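Local coordinates for protein terminal oxygenase component of carbazole 1,9a-dioxygenase (Sphingomonas, PDB 3GKQ) that is the terminal oxygenase of carbazole 1,9a-dioxygenase and probably passes electrons from a Rieske [2Fe-2S] cluster to a mononuclear nonheme iron that activates dioxygen, at residues Pro34-Ala39 with His294-Gln299; Glu84-Ser87 with Ile91-Trp94; Val265-Val270 with Arg367-Gln372; Ala316-Lys321 with Leu325-Phe330. All coordinates share one frame; numbering follows the deposited sequence.

Interaction 1: Pro34-Ala39 with His294-Gln299; sequences PVRLSA and HHLYLQ. With FE2 (Fe (II) ion), chain I.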
loop_
_atom_site.group_PDB
_atom_site.type_symbol
_atom_site.label_atom_id
_atom_site.label_comp_id
_atom_site.label_asym_id
_atom_site.label_seq_id
_atom_site.Cartn_x
_atom_site.Cartn_y
_atom_site.Cartn_z
ATOM N N PRO A 34 2.016 19.022 22.771
ATOM C CA PRO A 34 2.692 18.077 23.664
ATOM C C PRO A 34 3.021 16.857 22.801
ATOM O O PRO A 34 2.209 16.458 21.967
ATOM C CB PRO A 34 1.628 17.783 24.716
ATOM C CG PRO A 34 0.352 17.845 23.922
ATOM C CD PRO A 34 0.566 19.068 23.042
ATOM N N VAL A 35 4.196 16.263 22.982
ATOM C CA VAL A 35 4.564 15.116 22.158
ATOM C C VAL A 35 4.920 13.850 22.920
ATOM O O VAL A 35 4.843 12.749 22.369
ATOM C CB VAL A 35 5.753 15.452 21.234
ATOM C CG1 VAL A 35 5.373 16.581 20.294
ATOM C CG2 VAL A 35 6.969 15.843 22.069
ATOM N N ARG A 36 5.298 13.995 24.185
ATOM C CA ARG A 36 5.688 12.834 24.971
ATOM C C ARG A 36 5.588 13.141 26.469
ATOM O O ARG A 36 5.550 14.306 26.876
ATOM C CB ARG A 36 7.134 12.462 24.603
ATOM C CG ARG A 36 7.452 10.976 24.579
ATOM C CD ARG A 36 7.563 10.417 23.163
ATOM N NE ARG A 36 6.268 10.328 22.505
ATOM C CZ ARG A 36 6.068 9.800 21.302
ATOM N NH1 ARG A 36 7.083 9.301 20.606
ATOM N NH2 ARG A 36 4.847 9.773 20.790
ATOM N N LEU A 37 5.522 12.093 27.284
ATOM C CA LEU A 37 5.469 12.265 28.731
ATOM C C LEU A 37 6.910 12.492 29.183
ATOM O O LEU A 37 7.831 11.901 28.622
ATOM C CB LEU A 37 4.904 11.006 29.399
ATOM C CG LEU A 37 3.515 10.559 28.938
ATOM C CD1 LEU A 37 3.143 9.244 29.602
ATOM C CD2 LEU A 37 2.498 11.635 29.273
ATOM N N SER A 38 7.106 13.346 30.184
ATOM C CA SER A 38 8.449 13.637 30.684
ATOM C C SER A 38 9.278 12.382 30.943
ATOM O O SER A 38 10.459 12.327 30.599
ATOM C CB SER A 38 8.375 14.460 31.975
ATOM O OG SER A 38 7.920 15.776 31.724
ATOM N N ALA A 39 8.653 11.378 31.547
ATOM C CA ALA A 39 9.331 10.128 31.870
ATOM C C ALA A 39 9.875 9.391 30.648
ATOM O O ALA A 39 10.805 8.593 30.769
ATOM C CB ALA A 39 8.384 9.209 32.648
ATOM N N HIS A 294 -2.816 10.054 10.785
ATOM C CA HIS A 294 -2.684 9.636 12.179
ATOM C C HIS A 294 -2.534 10.804 13.137
ATOM O O HIS A 294 -2.054 11.882 12.763
ATOM C CB HIS A 294 -1.453 8.737 12.370
ATOM C CG HIS A 294 -1.324 7.651 11.352
ATOM N ND1 HIS A 294 -0.964 7.895 10.044
ATOM C CD2 HIS A 294 -1.502 6.310 11.450
ATOM C CE1 HIS A 294 -0.926 6.752 9.380
ATOM N NE2 HIS A 294 -1.247 5.778 10.211
ATOM N N HIS A 295 -2.953 10.588 14.377
ATOM C CA HIS A 295 -2.777 11.600 15.401
ATOM C C HIS A 295 -2.442 10.931 16.719
ATOM O O HIS A 295 -2.731 9.747 16.930
ATOM C CB HIS A 295 -4.005 12.523 15.551
ATOM C CG HIS A 295 -5.236 11.858 16.089
ATOM N ND1 HIS A 295 -6.127 11.175 15.288
ATOM C CD2 HIS A 295 -5.766 11.843 17.337
ATOM C CE1 HIS A 295 -7.157 10.776 16.014
ATOM N NE2 HIS A 295 -6.963 11.170 17.262
ATOM N N LEU A 296 -1.790 11.689 17.587
ATOM C CA LEU A 296 -1.414 11.200 18.900
ATOM C C LEU A 296 -2.545 11.627 19.835
ATOM O O LEU A 296 -2.766 12.816 20.052
ATOM C CB LEU A 296 -0.088 11.838 19.325
ATOM C CG LEU A 296 0.655 11.378 20.584
ATOM C CD1 LEU A 296 -0.105 11.816 21.813
ATOM C CD2 LEU A 296 0.843 9.863 20.552
ATOM N N TYR A 297 -3.277 10.650 20.354
ATOM C CA TYR A 297 -4.379 10.920 21.269
ATOM C C TYR A 297 -3.806 10.914 22.686
ATOM O O TYR A 297 -3.457 9.865 23.222
ATOM C CB TYR A 297 -5.460 9.847 21.094
ATOM C CG TYR A 297 -6.605 9.905 22.084
ATOM C CD1 TYR A 297 -7.158 11.125 22.475
ATOM C CD2 TYR A 297 -7.163 8.732 22.599
ATOM C CE1 TYR A 297 -8.241 11.181 23.351
ATOM C CE2 TYR A 297 -8.251 8.772 23.478
ATOM C CZ TYR A 297 -8.784 10.001 23.846
ATOM O OH TYR A 297 -9.870 10.053 24.691
ATOM N N LEU A 298 -3.691 12.106 23.266
ATOM C CA LEU A 298 -3.135 12.298 24.605
ATOM C C LEU A 298 -4.274 12.534 25.598
ATOM O O LEU A 298 -5.044 13.481 25.445
ATOM C CB LEU A 298 -2.213 13.519 24.599
ATOM C CG LEU A 298 -0.896 13.568 25.383
ATOM C CD1 LEU A 298 -0.719 14.985 25.913
ATOM C CD2 LEU A 298 -0.879 12.576 26.530
ATOM N N GLN A 299 -4.368 11.681 26.613
ATOM C CA GLN A 299 -5.417 11.791 27.627
ATOM C C GLN A 299 -4.817 12.153 28.977
ATOM O O GLN A 299 -4.075 11.361 29.548
ATOM C CB GLN A 299 -6.148 10.461 27.776
ATOM C CG GLN A 299 -6.872 9.984 26.546
ATOM C CD GLN A 299 -7.285 8.535 26.662
ATOM O OE1 GLN A 299 -6.450 7.631 26.586
ATOM N NE2 GLN A 299 -8.580 8.303 26.861
HETATM FE FE FE2 I . -1.600 3.515 10.008
#
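The charged end of R36 meets a methyl group here rather than an acid: NH2 of R36 lies 4.0 Å from CD2 of L296, which sits at the edge of the guanidinium and close to its plane. R36 starts with its CB pointing away from the other segment, and the bends at chi2 (105°) and chi3 (-72°) bring the guanidinium back to L296. L296 answers with CG anti to the backbone N (chi1 -172°), and the two side chains cross at about a right angle. The apolar part of the contact is centred on L298, met by P34 and L37. CG of P34 rests 3.6 Å from CD1 of L298, while CD2 of L37 approaches CD2 of L298 more loosely, at 4.5 Å. The backbones stay well apart, with the CA atoms of P34 and L298 separated by 8.3 Å, so side chains carry the contact. It thus joins two sheets: P34 lies on strand 31-35, an outer strand of a small antiparallel sheet in the Rieske region, whereas 294-299 runs within the seven-stranded sheet of the catalytic, Bet v 1-like region. W286 of the latter touches both P34 and L298, and L135 of the former touches L37 and L298. At the other end of 294-299 from L298, H294 binds an iron(II) ion through NE2 at 2.3 Å, while its ND1 is hydrogen-bonded to D291.

Interaction 2: Glu84-Ser87 with Ile91-Trp94; sequences ECYS and ISCW. With FES (Fe2/s2 (inorganic) cluster), chain H.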
loop_
_atom_site.group_PDB
_atom_site.type_symbol
_atom_site.label_atom_id
_atom_site.label_comp_id
_atom_site.label_asym_id
_atom_site.label_seq_id
_atom_site.Cartn_x
_atom_site.Cartn_y
_atom_site.Cartn_z
ATOM N N GLU A 84 24.304 8.090 17.944
ATOM C CA GLU A 84 25.700 8.026 18.366
ATOM C C GLU A 84 26.075 9.385 18.953
ATOM O O GLU A 84 26.026 10.398 18.258
ATOM C CB GLU A 84 26.611 7.694 17.175
ATOM C CG GLU A 84 26.468 6.256 16.674
ATOM C CD GLU A 84 27.398 5.926 15.518
ATOM O OE1 GLU A 84 28.476 6.548 15.412
ATOM O OE2 GLU A 84 27.059 5.024 14.721
ATOM N N CYS A 85 26.419 9.403 20.237
ATOM C CA CYS A 85 26.803 10.636 20.922
ATOM C C CYS A 85 28.200 10.430 21.528
ATOM O O CYS A 85 28.413 9.501 22.310
ATOM C CB CYS A 85 25.787 10.968 22.026
ATOM S SG CYS A 85 24.071 11.327 21.445
ATOM N N TYR A 86 29.145 11.294 21.166
ATOM C CA TYR A 86 30.513 11.165 21.661
ATOM C C TYR A 86 30.962 12.280 22.600
ATOM O O TYR A 86 32.126 12.353 22.988
ATOM C CB TYR A 86 31.466 11.030 20.474
ATOM C CG TYR A 86 31.173 9.792 19.671
ATOM C CD1 TYR A 86 31.370 8.525 20.219
ATOM C CD2 TYR A 86 30.613 9.877 18.397
ATOM C CE1 TYR A 86 31.013 7.377 19.523
ATOM C CE2 TYR A 86 30.250 8.734 17.695
ATOM C CZ TYR A 86 30.451 7.491 18.263
ATOM O OH TYR A 86 30.080 6.358 17.582
ATOM N N SER A 87 30.023 13.151 22.949
ATOM C CA SER A 87 30.262 14.240 23.882
ATOM C C SER A 87 28.880 14.514 24.459
ATOM O O SER A 87 27.871 14.333 23.774
ATOM C CB SER A 87 30.809 15.483 23.176
ATOM O OG SER A 87 29.786 16.423 22.904
ATOM N N ILE A 91 25.503 15.197 19.246
ATOM C CA ILE A 91 25.133 13.946 18.616
ATOM C C ILE A 91 25.905 13.952 17.305
ATOM O O ILE A 91 26.025 14.995 16.657
ATOM C CB ILE A 91 23.609 13.850 18.327
ATOM C CG1 ILE A 91 23.315 12.546 17.571
ATOM C CG2 ILE A 91 23.144 15.048 17.507
ATOM C CD1 ILE A 91 21.825 12.227 17.428
ATOM N N SER A 92 26.451 12.804 16.929
ATOM C CA SER A 92 27.207 12.697 15.691
ATOM C C SER A 92 26.465 11.762 14.741
ATOM O O SER A 92 26.079 10.655 15.127
ATOM C CB SER A 92 28.615 12.136 15.961
ATOM O OG SER A 92 29.353 12.966 16.847
ATOM N N CYS A 93 26.261 12.211 13.504
ATOM C CA CYS A 93 25.579 11.385 12.516
ATOM C C CYS A 93 26.362 10.100 12.332
ATOM O O CYS A 93 27.595 10.111 12.223
ATOM C CB CYS A 93 25.463 12.101 11.169
ATOM S SG CYS A 93 24.564 11.125 9.909
ATOM N N TRP A 94 25.628 8.997 12.290
ATOM C CA TRP A 94 26.204 7.675 12.133
ATOM C C TRP A 94 26.827 7.396 10.769
ATOM O O TRP A 94 27.521 6.393 10.602
ATOM C CB TRP A 94 25.130 6.626 12.406
ATOM C CG TRP A 94 23.831 6.895 11.671
ATOM C CD1 TRP A 94 22.778 7.648 12.112
ATOM C CD2 TRP A 94 23.463 6.413 10.368
ATOM N NE1 TRP A 94 21.771 7.660 11.164
ATOM C CE2 TRP A 94 22.169 6.910 10.085
ATOM C CE3 TRP A 94 24.103 5.608 9.413
ATOM C CZ2 TRP A 94 21.495 6.627 8.883
ATOM C CZ3 TRP A 94 23.434 5.325 8.213
ATOM C CH2 TRP A 94 22.141 5.838 7.964
HETATM FE FE1 FES H . 25.070 12.510 8.156
HETATM FE FE2 FES H . 26.920 12.301 6.110
HETATM S S1 FES H . 27.348 12.925 8.194
HETATM S S2 FES H . 24.657 11.805 6.086
HETATM O O HOH W 1 27.949 4.454 12.396
HETATM O O HOH W 2 23.616 9.554 15.640
HETATM O O HOH W 3 28.511 13.267 19.331
#
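Backbone pairing reinforced by water joins a loop, E84-S87, to I91-W94, the end of strand 90-92 and the start of a cluster-binding loop in the Rieske domain. The direct bond is S92 N to E84 O, 2.8 Å long and nearly straight at 169°. Water bridges extend it: one water accepts from E84 N and donates to S92 O, another links Y86 N with S92 OG, whose further partner is T99. On the apolar side SG of C85 lies 4.0 Å from CB of I91. The E84 carboxylate reaches along its extended chain to W94, with OE2 3.4 Å from CB of W94. A third water donates to that OE2, at 2.6 Å, and to W94 O. Y86 OH donates to E84 OE1 over 2.7 Å, arriving 51° out of the carboxylate plane, while the ring edge of Y86 faces S92 OG. Between these residues C93 turns away and binds FE1 of the cluster through SG at 2.3 Å. K82 forms a salt bridge with E84 OE2, and K191 of the second subunit forms one with E84 OE1. An alanine here is likely to leave Y86 OH and both lysines without this carboxylate and cost the subunit interface an ion pair. With two lysines, a hydroxyl and a water converging on it, this buried carboxylate is likely to be ionised, which would favour the ion pair to K191 of the second subunit beside the segment that carries C93.

Interaction 3: Val265-Val270 with Arg367-Gln372; sequences VWLPGV and RRLASQ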
loop_
_atom_site.group_PDB
_atom_site.type_symbol
_atom_site.label_atom_id
_atom_site.label_comp_id
_atom_site.label_asym_id
_atom_site.label_seq_id
_atom_site.Cartn_x
_atom_site.Cartn_y
_atom_site.Cartn_z
ATOM N N VAL A 265 -13.426 23.331 23.907
ATOM C CA VAL A 265 -12.321 22.975 23.025
ATOM C C VAL A 265 -11.506 24.235 22.770
ATOM O O VAL A 265 -12.065 25.321 22.624
ATOM C CB VAL A 265 -12.831 22.377 21.683
ATOM C CG1 VAL A 265 -13.646 23.415 20.909
ATOM C CG2 VAL A 265 -11.650 21.887 20.852
ATOM N N TRP A 266 -10.185 24.091 22.717
ATOM C CA TRP A 266 -9.304 25.240 22.526
ATOM C C TRP A 266 -8.228 25.030 21.464
ATOM O O TRP A 266 -7.764 23.908 21.254
ATOM C CB TRP A 266 -8.613 25.572 23.853
ATOM C CG TRP A 266 -9.556 25.586 25.007
ATOM C CD1 TRP A 266 -10.071 24.502 25.662
ATOM C CD2 TRP A 266 -10.192 26.736 25.571
ATOM N NE1 TRP A 266 -10.996 24.907 26.593
ATOM C CE2 TRP A 266 -11.090 26.273 26.558
ATOM C CE3 TRP A 266 -10.094 28.114 25.334
ATOM C CZ2 TRP A 266 -11.890 27.142 27.310
ATOM C CZ3 TRP A 266 -10.893 28.981 26.082
ATOM C CH2 TRP A 266 -11.779 28.487 27.058
ATOM N N LEU A 267 -7.839 26.113 20.796
ATOM C CA LEU A 267 -6.779 26.037 19.798
ATOM C C LEU A 267 -5.527 25.639 20.576
ATOM O O LEU A 267 -5.363 26.039 21.731
ATOM C CB LEU A 267 -6.568 27.400 19.129
ATOM C CG LEU A 267 -7.436 27.700 17.902
ATOM C CD1 LEU A 267 -7.259 29.150 17.479
ATOM C CD2 LEU A 267 -7.050 26.763 16.759
ATOM N N PRO A 268 -4.619 24.865 19.959
ATOM C CA PRO A 268 -4.638 24.340 18.587
ATOM C C PRO A 268 -5.555 23.135 18.352
ATOM O O PRO A 268 -5.627 22.615 17.237
ATOM C CB PRO A 268 -3.174 24.000 18.344
ATOM C CG PRO A 268 -2.752 23.468 19.686
ATOM C CD PRO A 268 -3.376 24.468 20.654
ATOM N N GLY A 269 -6.244 22.692 19.399
ATOM C CA GLY A 269 -7.144 21.557 19.274
ATOM C C GLY A 269 -7.065 20.663 20.499
ATOM O O GLY A 269 -6.655 19.503 20.412
ATOM N N VAL A 270 -7.451 21.209 21.649
ATOM C CA VAL A 270 -7.402 20.461 22.901
ATOM C C VAL A 270 -8.723 20.571 23.656
ATOM O O VAL A 270 -9.288 21.658 23.799
ATOM C CB VAL A 270 -6.230 20.958 23.785
ATOM C CG1 VAL A 270 -6.287 22.460 23.917
ATOM C CG2 VAL A 270 -6.280 20.299 25.148
ATOM N N ARG A 367 -15.105 25.092 14.361
ATOM C CA ARG A 367 -14.515 25.182 13.031
ATOM C C ARG A 367 -14.338 26.642 12.604
ATOM O O ARG A 367 -13.338 26.994 11.979
ATOM C CB ARG A 367 -15.379 24.400 12.028
ATOM C CG ARG A 367 -15.874 23.089 12.636
ATOM C CD ARG A 367 -15.851 21.871 11.734
ATOM N NE ARG A 367 -16.891 21.873 10.722
ATOM C CZ ARG A 367 -17.611 20.807 10.371
ATOM N NH1 ARG A 367 -17.426 19.630 10.952
ATOM N NH2 ARG A 367 -18.510 20.920 9.408
ATOM N N ARG A 368 -15.302 27.489 12.957
ATOM C CA ARG A 368 -15.230 28.910 12.616
ATOM C C ARG A 368 -14.123 29.593 13.419
ATOM O O ARG A 368 -13.306 30.334 12.865
ATOM C CB ARG A 368 -16.568 29.604 12.905
ATOM C CG ARG A 368 -17.725 29.139 12.026
ATOM C CD ARG A 368 -19.050 29.693 12.534
ATOM N NE ARG A 368 -19.129 31.143 12.397
ATOM C CZ ARG A 368 -19.587 31.769 11.316
ATOM N NH1 ARG A 368 -20.017 31.069 10.272
ATOM N NH2 ARG A 368 -19.610 33.095 11.273
ATOM N N LEU A 369 -14.100 29.340 14.722
ATOM C CA LEU A 369 -13.089 29.934 15.591
ATOM C C LEU A 369 -11.694 29.454 15.198
ATOM O O LEU A 369 -10.768 30.257 15.066
ATOM C CB LEU A 369 -13.379 29.589 17.060
ATOM C CG LEU A 369 -12.373 30.108 18.099
ATOM C CD1 LEU A 369 -13.093 30.505 19.377
ATOM C CD2 LEU A 369 -11.328 29.045 18.376
ATOM N N ALA A 370 -11.548 28.150 14.993
ATOM C CA ALA A 370 -10.257 27.595 14.610
ATOM C C ALA A 370 -9.781 28.189 13.283
ATOM O O ALA A 370 -8.596 28.486 13.121
ATOM C CB ALA A 370 -10.349 26.080 14.498
ATOM N N SER A 371 -10.707 28.348 12.340
ATOM C CA SER A 371 -10.387 28.897 11.023
ATOM C C SER A 371 -9.910 30.340 11.114
ATOM O O SER A 371 -8.945 30.738 10.460
ATOM C CB SER A 371 -11.618 28.843 10.103
ATOM O OG SER A 371 -11.928 27.510 9.731
ATOM N N GLN A 372 -10.597 31.122 11.930
ATOM C CA GLN A 372 -10.257 32.521 12.082
ATOM C C GLN A 372 -9.038 32.828 12.948
ATOM O O GLN A 372 -8.275 33.728 12.617
ATOM C CB GLN A 372 -11.463 33.291 12.625
ATOM C CG GLN A 372 -11.139 34.721 13.027
ATOM C CD GLN A 372 -12.375 35.586 13.167
ATOM O OE1 GLN A 372 -13.399 35.150 13.695
ATOM N NE2 GLN A 372 -12.280 36.829 12.701
#
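L267 aims its CB at the helix segment R367-Q372, and each carbon beyond it finds a partner there. Its CG, placed anti to the carbonyl carbon (chi1 -88°), comes 4.1 Å from CD2 of L369. One branch, CD1, stays with the same methyl, at 4.2 Å from L369 CD2. The other branch, CD2, reaches the next residue and sits 3.9 Å from A370 CA, so it lies against the helix backbone as well as the A370 methyl. L369 thus covers one branch and A370 receives the other; W366 and Y373 of the same helix also touch L267. An alanine in place of L267 would probably open a gap beside L369 and A370 and leave the L369 methyl without its apolar mate. On its far side the helix is held differently: S371 OG donates to R367 O at 2.7 Å, from the opposite face of that carbonyl to S371 N, and R367 makes salt bridges with E354 and E179. Just past L267 the chain turns sharply through cis P268 and G269, whose backbone angles (phi 141°, psi 64°) would jam a CB against the preceding carbonyl. V270 N then returns to W266 O over 2.7 Å, and G269 and V270 together face W266. This is a classic beta bulge closing the hairpin of strands 262-266 and 270-274, where the C-terminal helix lies against the antiparallel sheet, as in Bet v 1-like folds.

Interaction 4: Ala316-Lys321 with Leu325-Phe330; sequences AEFREK and LALNGF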
loop_
_atom_site.group_PDB
_atom_site.type_symbol
_atom_site.label_atom_id
_atom_site.label_comp_id
_atom_site.label_asym_id
_atom_site.label_seq_id
_atom_site.Cartn_x
_atom_site.Cartn_y
_atom_site.Cartn_z
ATOM N N ALA A 316 -1.682 7.124 42.495
ATOM C CA ALA A 316 -2.001 5.714 42.695
ATOM C C ALA A 316 -3.384 5.373 42.147
ATOM O O ALA A 316 -3.573 4.335 41.510
ATOM C CB ALA A 316 -1.929 5.366 44.181
ATOM N N GLU A 317 -4.351 6.248 42.401
ATOM C CA GLU A 317 -5.712 6.033 41.929
ATOM C C GLU A 317 -5.757 6.081 40.401
ATOM O O GLU A 317 -6.506 5.332 39.767
ATOM C CB GLU A 317 -6.642 7.096 42.523
ATOM C CG GLU A 317 -8.096 6.929 42.132
ATOM C CD GLU A 317 -9.015 7.894 42.858
ATOM O OE1 GLU A 317 -8.773 9.118 42.783
ATOM O OE2 GLU A 317 -9.982 7.426 43.502
ATOM N N PHE A 318 -4.950 6.966 39.818
ATOM C CA PHE A 318 -4.876 7.115 38.365
ATOM C C PHE A 318 -4.487 5.780 37.739
ATOM O O PHE A 318 -5.178 5.264 36.859
ATOM C CB PHE A 318 -3.831 8.174 37.992
ATOM C CG PHE A 318 -3.583 8.293 36.508
ATOM C CD1 PHE A 318 -4.482 8.967 35.686
ATOM C CD2 PHE A 318 -2.458 7.707 35.930
ATOM C CE1 PHE A 318 -4.265 9.058 34.308
ATOM C CE2 PHE A 318 -2.232 7.791 34.553
ATOM C CZ PHE A 318 -3.141 8.470 33.741
ATOM N N ARG A 319 -3.375 5.226 38.214
ATOM C CA ARG A 319 -2.858 3.957 37.718
ATOM C C ARG A 319 -3.756 2.763 38.006
ATOM O O ARG A 319 -4.064 1.968 37.119
ATOM C CB ARG A 319 -1.480 3.680 38.329
ATOM C CG ARG A 319 -0.329 4.435 37.686
ATOM C CD ARG A 319 0.978 4.242 38.463
ATOM N NE ARG A 319 1.107 2.889 38.999
ATOM C CZ ARG A 319 0.795 2.544 40.246
ATOM N NH1 ARG A 319 0.338 3.455 41.096
ATOM N NH2 ARG A 319 0.925 1.284 40.641
ATOM N N GLU A 320 -4.177 2.644 39.259
ATOM C CA GLU A 320 -4.990 1.521 39.693
ATOM C C GLU A 320 -6.469 1.519 39.324
ATOM O O GLU A 320 -7.081 0.455 39.259
ATOM C CB GLU A 320 -4.846 1.367 41.208
ATOM C CG GLU A 320 -3.490 0.818 41.643
ATOM C CD GLU A 320 -3.101 1.256 43.045
ATOM O OE1 GLU A 320 -3.992 1.332 43.918
ATOM O OE2 GLU A 320 -1.899 1.516 43.276
ATOM N N LYS A 321 -7.046 2.686 39.065
ATOM C CA LYS A 321 -8.471 2.728 38.755
ATOM C C LYS A 321 -8.891 3.410 37.452
ATOM O O LYS A 321 -9.420 2.769 36.546
ATOM C CB LYS A 321 -9.215 3.386 39.923
ATOM C CG LYS A 321 -10.729 3.460 39.761
ATOM C CD LYS A 321 -11.365 4.105 40.990
ATOM C CE LYS A 321 -12.885 4.063 40.939
ATOM N NZ LYS A 321 -13.500 4.640 42.178
ATOM N N LEU A 325 -10.752 1.999 33.884
ATOM C CA LEU A 325 -12.183 2.258 34.010
ATOM C C LEU A 325 -12.696 3.374 33.097
ATOM O O LEU A 325 -13.803 3.287 32.559
ATOM C CB LEU A 325 -12.525 2.618 35.460
ATOM C CG LEU A 325 -13.815 2.099 36.116
ATOM C CD1 LEU A 325 -14.331 3.174 37.065
ATOM C CD2 LEU A 325 -14.877 1.764 35.084
ATOM N N ALA A 326 -11.898 4.424 32.931
ATOM C CA ALA A 326 -12.320 5.557 32.117
ATOM C C ALA A 326 -11.511 5.784 30.841
ATOM O O ALA A 326 -12.050 5.686 29.739
ATOM C CB ALA A 326 -12.309 6.825 32.968
ATOM N N LEU A 327 -10.226 6.096 30.989
ATOM C CA LEU A 327 -9.377 6.360 29.832
ATOM C C LEU A 327 -9.521 5.299 28.747
ATOM O O LEU A 327 -9.520 5.623 27.558
ATOM C CB LEU A 327 -7.915 6.506 30.265
ATOM C CG LEU A 327 -7.670 7.621 31.292
ATOM C CD1 LEU A 327 -6.177 7.921 31.378
ATOM C CD2 LEU A 327 -8.431 8.875 30.891
ATOM N N ASN A 328 -9.645 4.037 29.150
ATOM C CA ASN A 328 -9.830 2.957 28.188
ATOM C C ASN A 328 -11.291 2.504 28.212
ATOM O O ASN A 328 -11.941 2.407 27.171
ATOM C CB ASN A 328 -8.923 1.761 28.511
ATOM C CG ASN A 328 -7.439 2.106 28.443
ATOM O OD1 ASN A 328 -7.045 3.091 27.822
ATOM N ND2 ASN A 328 -6.612 1.278 29.070
ATOM N N GLY A 329 -11.802 2.248 29.415
ATOM C CA GLY A 329 -13.170 1.787 29.578
ATOM C C GLY A 329 -14.245 2.683 28.999
ATOM O O GLY A 329 -15.306 2.203 28.593
ATOM N N PHE A 330 -13.980 3.984 28.963
ATOM C CA PHE A 330 -14.937 4.942 28.432
ATOM C C PHE A 330 -14.541 5.471 27.047
ATOM O O PHE A 330 -15.362 5.495 26.131
ATOM C CB PHE A 330 -15.079 6.122 29.394
ATOM C CG PHE A 330 -16.167 7.091 29.017
ATOM C CD1 PHE A 330 -17.486 6.855 29.388
ATOM C CD2 PHE A 330 -15.869 8.248 28.303
ATOM C CE1 PHE A 330 -18.497 7.757 29.056
ATOM C CE2 PHE A 330 -16.867 9.157 27.964
ATOM C CZ PHE A 330 -18.190 8.911 28.347
#
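K321 O accepts the backbone N-H of L325 at 3.1 Å, with an N-H...O angle of 157°. This i-to-i+4 bond belongs to the alpha-helix 308-328, so the contact joins successive turns of one helix. It falls between wider pi-type turns at 318-321 and 325-328, which fits the departure of K321 from ordinary helical backbone angles. CB of L325 sits only 3.3 Å from the same K321 O, packed against the carbonyl that its N-H bonds. The aliphatic chain of K321 is fully extended and passes L325, with CE 4.2 Å from CD1. L325 also touches I194 and L195 of helix 194-198. Farther on come G329, where a CB would run into L325 O, and F330, whose N bonds to A326 O at 2.7 Å and whose ring stacks on H190, a ligand of the mononuclear iron. On another face of the helix, F318 carries its ring out with CG anti to the backbone N (chi1 174°) and crosses L327 at about a right angle. There CD1 of L327 reaches the ring rather than the stem of the side chain, 3.7 Å from CE1 of F318 and only slightly farther from CZ.

In the fold
Interactions 1 and 4 are physically coupled: their centres lie about 17 Å apart, and Q299 NE2 on strand 294-304 probably donates a hydrogen bond to L327 O, 2.9 Å away. The L327 side chain is about 11 Å from the iron(II) held by H186, H190 and D334, a site separate from the iron on H294 in interaction 1. Interaction 3 reaches the same seven-stranded sheet as interaction 1, with nearest atoms about 6 Å apart, but lies away from the annotated sites. Interaction 2 stands apart with the cluster, its centre 26 Å from interaction 1 and 40 Å from interactions 3 and 4; its loop faces another subunit, consistent with electron transfer between subunits in this family.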